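Orotidine 5'-phosphate decarboxylase (PDB 2CZD) catalyses the decarboxylation of orotidine 5'-monophosphate to UMP, the last step of de novo UMP biosynthesis. Local coordinates at the interface of chains A and B. Numbering follows the deposited sequence. Chains: chain A/B, Orotidine 5'-phosphate decarboxylase.

The interface of chains A and B. Residues chain A 59, 85, 87, 108, 110; chain B 61-64, 88, 91-92.
In this homodimeric (beta/alpha)-barrel decarboxylase the active site is built across the subunit boundary: B:Asp62, of the family's conserved DxKxxD motif, reaches into the catalytic centre of the other chain. There it meets A:Lys59, the proton donor, whose CG lies anti to the carbonyl carbon (chi1 -60°) and whose chain runs extended until it bends at chi4. The lysine crosses the aspartate at roughly right angles, its CD and CE lying against the carboxylate and its terminal NZ forming a salt bridge with B:Asp62 OD1 at 3.0 Å, from above the carboxylate plane. The same oxygen, OD1, accepts a hydrogen bond from the backbone N of B:Ile63, 2.8 Å away, through its anti lone pair, which helps fix the carboxylate's rotation. The negative charge expected on B:Asp62 would help keep the lysine protonated. B:Ser92 OG, from helix 90-97, donates to the backbone O of B:Asp62 (2.8 Å) and probably steadies that loop.

The ring of A:His85 points NE2 edge-on at the carbonyl O of B:Ala61, 2.8 Å away and nearly straight (171° at H), on a lone pair. A:Phe87 CE2 sits over the centre of one face of this ring, and A:Met108 SD lies at its edge. The methionine bends at chi3 so its tip CE touches B:Ile63 CG2 at 3.9 Å. A:His110 holds CG in the crowded position between backbone N and carbonyl carbon (chi1 57°); its NE2 donates in the ring plane to B:Val88 O at 2.8 Å. B:Val88 CG1 packs against NE2 and CE1 of that ring, B:Pro64 CD rests against CG and CD2, and the B:Asp91 carboxylate lies by the CD2 edge, turned obliquely to the ring, without a hydrogen bond.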
loop_
_atom_site.group_PDB
_atom_site.type_symbol
_atom_site.label_atom_id
_atom_site.label_comp_id
_atom_site.label_asym_id
_atom_site.label_seq_id
_atom_site.Cartn_x
_atom_site.Cartn_y
_atom_site.Cartn_z
ATOM N N LYS A 59 -2.750 4.774 0.990
ATOM C CA LYS A 59 -1.564 4.767 1.869
ATOM C C LYS A 59 -0.371 4.184 1.102
ATOM O O LYS A 59 0.289 3.233 1.558
ATOM C CB LYS A 59 -1.845 3.977 3.160
ATOM C CG LYS A 59 -3.012 4.581 3.983
ATOM C CD LYS A 59 -3.130 3.900 5.337
ATOM C CE LYS A 59 -4.249 4.499 6.170
ATOM N NZ LYS A 59 -5.589 4.255 5.559
ATOM N N HIS A 85 1.908 7.400 2.430
ATOM C CA HIS A 85 2.721 7.370 3.641
ATOM C C HIS A 85 3.935 8.277 3.504
ATOM O O HIS A 85 4.454 8.501 2.413
ATOM C CB HIS A 85 3.239 5.959 3.921
ATOM C CG HIS A 85 2.336 5.140 4.781
ATOM N ND1 HIS A 85 2.116 5.433 6.109
ATOM C CD2 HIS A 85 1.626 4.014 4.516
ATOM C CE1 HIS A 85 1.307 4.526 6.628
ATOM N NE2 HIS A 85 0.994 3.651 5.683
ATOM N N PHE A 87 6.622 7.632 5.609
ATOM C CA PHE A 87 7.790 6.834 6.001
ATOM C C PHE A 87 8.672 6.275 4.913
ATOM O O PHE A 87 9.850 6.018 5.156
ATOM C CB PHE A 87 7.376 5.730 7.001
ATOM C CG PHE A 87 6.736 4.529 6.395
ATOM C CD1 PHE A 87 7.494 3.585 5.702
ATOM C CD2 PHE A 87 5.391 4.265 6.613
ATOM C CE1 PHE A 87 6.905 2.392 5.252
ATOM C CE2 PHE A 87 4.798 3.067 6.163
ATOM C CZ PHE A 87 5.553 2.138 5.492
ATOM N N MET A 108 -0.710 7.305 13.246
ATOM C CA MET A 108 -1.813 6.362 13.127
ATOM C C MET A 108 -2.371 6.060 14.523
ATOM O O MET A 108 -1.789 6.474 15.527
ATOM C CB MET A 108 -1.371 5.111 12.376
ATOM C CG MET A 108 -1.095 5.429 10.906
ATOM S SD MET A 108 -0.508 4.041 9.936
ATOM C CE MET A 108 -2.025 3.299 9.441
ATOM N N HIS A 110 -3.885 2.742 15.616
ATOM C CA HIS A 110 -3.983 1.354 16.058
ATOM C C HIS A 110 -2.782 1.110 16.971
ATOM O O HIS A 110 -1.773 1.814 16.897
ATOM C CB HIS A 110 -3.957 0.408 14.856
ATOM C CG HIS A 110 -2.740 0.559 13.996
ATOM N ND1 HIS A 110 -2.527 1.662 13.193
ATOM C CD2 HIS A 110 -1.688 -0.267 13.793
ATOM C CE1 HIS A 110 -1.392 1.504 12.532
ATOM N NE2 HIS A 110 -0.864 0.342 12.881
ATOM N N ALA B 61 0.365 -1.546 4.052
ATOM C CA ALA B 61 0.761 -0.625 5.117
ATOM C C ALA B 61 -0.470 0.073 5.702
ATOM O O ALA B 61 -0.441 1.257 6.054
ATOM C CB ALA B 61 1.725 0.411 4.528
ATOM N N ASP B 62 -1.569 -0.652 5.784
ATOM C CA ASP B 62 -2.774 -0.049 6.331
ATOM C C ASP B 62 -3.050 -0.524 7.764
ATOM O O ASP B 62 -2.240 -1.258 8.378
ATOM C CB ASP B 62 -3.969 -0.386 5.423
ATOM C CG ASP B 62 -4.918 0.790 5.258
ATOM O OD1 ASP B 62 -5.417 1.299 6.277
ATOM O OD2 ASP B 62 -5.172 1.209 4.112
ATOM N N ILE B 63 -4.185 -0.082 8.313
ATOM C CA ILE B 63 -4.577 -0.513 9.647
ATOM C C ILE B 63 -4.887 -2.015 9.583
ATOM O O ILE B 63 -5.206 -2.565 8.515
ATOM C CB ILE B 63 -5.798 0.277 10.169
ATOM C CG1 ILE B 63 -7.051 -0.054 9.367
ATOM C CG2 ILE B 63 -5.505 1.758 10.065
ATOM C CD1 ILE B 63 -8.305 0.676 9.898
ATOM N N PRO B 64 -4.815 -2.706 10.722
ATOM C CA PRO B 64 -5.074 -4.149 10.718
ATOM C C PRO B 64 -6.311 -4.638 9.986
ATOM O O PRO B 64 -6.216 -5.535 9.147
ATOM C CB PRO B 64 -5.079 -4.510 12.203
ATOM C CG PRO B 64 -4.084 -3.536 12.774
ATOM C CD PRO B 64 -4.426 -2.235 12.065
ATOM N N VAL B 88 4.374 -0.390 9.910
ATOM C CA VAL B 88 3.070 -0.069 10.453
ATOM C C VAL B 88 2.717 -0.818 11.731
ATOM O O VAL B 88 1.751 -0.478 12.399
ATOM C CB VAL B 88 2.003 -0.238 9.324
ATOM C CG1 VAL B 88 0.602 0.120 9.800
ATOM C CG2 VAL B 88 2.372 0.707 8.171
ATOM N N ASP B 91 0.572 -5.794 14.549
ATOM C CA ASP B 91 -0.833 -6.124 14.357
ATOM C C ASP B 91 -1.208 -6.074 12.883
ATOM O O ASP B 91 -1.931 -6.949 12.401
ATOM C CB ASP B 91 -1.772 -5.247 15.223
ATOM C CG ASP B 91 -1.457 -3.755 15.161
ATOM O OD1 ASP B 91 -2.129 -2.994 15.894
ATOM O OD2 ASP B 91 -0.570 -3.333 14.408
ATOM N N SER B 92 -0.713 -5.068 12.165
ATOM C CA SER B 92 -0.984 -4.978 10.741
ATOM C C SER B 92 -0.333 -6.133 9.978
ATOM O O SER B 92 -0.905 -6.616 8.997
ATOM C CB SER B 92 -0.542 -3.623 10.188
ATOM O OG SER B 92 -1.442 -2.611 10.636
#